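Local coordinates for ferric uptake regulation protein (Pseudomonas aeruginosa, PDB 1MZB) that probably represses iron-uptake genes by binding their DNA when loaded with metal, acting as a dimeric regulator of iron homeostasis, at residues E49-G52 and L53-Y57. Numbering follows the deposited sequence.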
loop_
_atom_site.group_PDB
_atom_site.type_symbol
_atom_site.label_atom_id
_atom_site.label_comp_id
_atom_site.label_asym_id
_atom_site.label_seq_id
_atom_site.Cartn_x
_atom_site.Cartn_y
_atom_site.Cartn_z
ATOM N N GLU A 49 23.951 -5.984 18.036
ATOM C CA GLU A 49 24.193 -7.139 17.173
ATOM C C GLU A 49 25.628 -7.207 16.648
ATOM O O GLU A 49 26.422 -6.276 16.831
ATOM C CB GLU A 49 23.200 -7.156 16.005
ATOM C CG GLU A 49 21.731 -7.373 16.414
ATOM C CD GLU A 49 21.445 -8.778 16.968
ATOM O OE1 GLU A 49 22.295 -9.681 16.810
ATOM O OE2 GLU A 49 20.353 -8.985 17.540
ATOM N N ASP A 50 25.949 -8.318 15.989
ATOM C CA ASP A 50 27.285 -8.552 15.463
ATOM C C ASP A 50 27.345 -8.791 13.946
ATOM O O ASP A 50 27.877 -9.808 13.483
ATOM C CB ASP A 50 27.894 -9.746 16.218
ATOM C CG ASP A 50 29.302 -10.066 15.774
ATOM O OD1 ASP A 50 30.180 -9.175 15.875
ATOM O OD2 ASP A 50 29.529 -11.213 15.321
ATOM N N VAL A 51 26.793 -7.864 13.167
ATOM C CA VAL A 51 26.809 -8.014 11.715
ATOM C C VAL A 51 27.587 -6.828 11.139
ATOM O O VAL A 51 27.209 -5.681 11.369
ATOM C CB VAL A 51 25.376 -7.997 11.134
ATOM C CG1 VAL A 51 25.413 -8.365 9.663
ATOM C CG2 VAL A 51 24.477 -8.959 11.923
ATOM N N GLY A 52 28.666 -7.111 10.418
ATOM C CA GLY A 52 29.474 -6.036 9.860
ATOM C C GLY A 52 28.763 -5.354 8.705
ATOM O O GLY A 52 27.863 -5.935 8.092
ATOM N N LEU A 53 29.189 -4.127 8.394
ATOM C CA LEU A 53 28.576 -3.344 7.305
ATOM C C LEU A 53 28.591 -4.039 5.945
ATOM O O LEU A 53 27.588 -4.001 5.217
ATOM C CB LEU A 53 29.266 -1.968 7.210
ATOM C CG LEU A 53 28.721 -0.963 6.182
ATOM C CD1 LEU A 53 27.207 -0.744 6.453
ATOM C CD2 LEU A 53 29.492 0.356 6.302
ATOM N N ALA A 54 29.735 -4.617 5.569
ATOM C CA ALA A 54 29.859 -5.320 4.296
ATOM C C ALA A 54 28.870 -6.461 4.236
ATOM O O ALA A 54 28.291 -6.745 3.191
ATOM C CB ALA A 54 31.295 -5.852 4.100
ATOM N N THR A 55 28.651 -7.121 5.367
ATOM C CA THR A 55 27.686 -8.211 5.350
ATOM C C THR A 55 26.262 -7.637 5.173
ATOM O O THR A 55 25.445 -8.208 4.471
ATOM C CB THR A 55 27.756 -9.007 6.660
ATOM O OG1 THR A 55 29.037 -9.648 6.721
ATOM C CG2 THR A 55 26.612 -10.070 6.732
ATOM N N VAL A 56 25.981 -6.509 5.807
ATOM C CA VAL A 56 24.656 -5.899 5.690
ATOM C C VAL A 56 24.418 -5.552 4.233
ATOM O O VAL A 56 23.368 -5.855 3.673
ATOM C CB VAL A 56 24.520 -4.598 6.557
ATOM C CG1 VAL A 56 23.228 -3.852 6.152
ATOM C CG2 VAL A 56 24.486 -4.964 8.112
ATOM N N TYR A 57 25.398 -4.929 3.595
ATOM C CA TYR A 57 25.220 -4.555 2.189
ATOM C C TYR A 57 25.019 -5.797 1.306
ATOM O O TYR A 57 24.172 -5.827 0.425
ATOM C CB TYR A 57 26.423 -3.784 1.674
ATOM C CG TYR A 57 26.228 -3.340 0.231
ATOM C CD1 TYR A 57 25.366 -2.296 -0.088
ATOM C CD2 TYR A 57 26.855 -4.018 -0.818
ATOM C CE1 TYR A 57 25.129 -1.929 -1.438
ATOM C CE2 TYR A 57 26.623 -3.669 -2.155
ATOM C CZ TYR A 57 25.771 -2.641 -2.452
ATOM O OH TYR A 57 25.528 -2.305 -3.761
HETATM O O HOH W 1 29.393 -9.716 9.304
#
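Val51 holds CG1 opposite its backbone N (chi1 -171°), and Thr55 does the same with its methyl CG2, which brings the two groups together across the first turn of helix 53-66. Val51 CG1 lies 3.6 Å from Thr55 CG2, the two side chains crossing nearly at right angles. The same Val51 CG1 also meets Val56 CG2 at 3.9 Å, so a single methyl packs against two consecutive helical residues. With its methyl turned to the valine, Thr55 sets OG1 beside its own backbone N, and a water links that hydroxyl to Gly52 N: it accepts from Gly52 N at 2.9 Å and is hydrogen-bonded to Thr55 OG1 at 2.6 Å. Gly52 is the N-cap residue and has no side chain to cap the turn. The Gly52 carbonyl opens the helical bonding, with Val56 N donating to Gly52 O at 3.0 Å, and Tyr57 N to Leu53 O continues the pattern. The contact thus forms the turn into helix 53-66 from the loop after helix 37-46; helix 53-66 is the second helix of what is probably the helix-turn-helix, consistent with a DNA-recognition helix. Val56 packs on Val40 and Leu44 of helix 37-46, Leu53 touches Tyr41, and Tyr57 OH is hydrogen-bonded to Arg71 NH1 on strand 69-72.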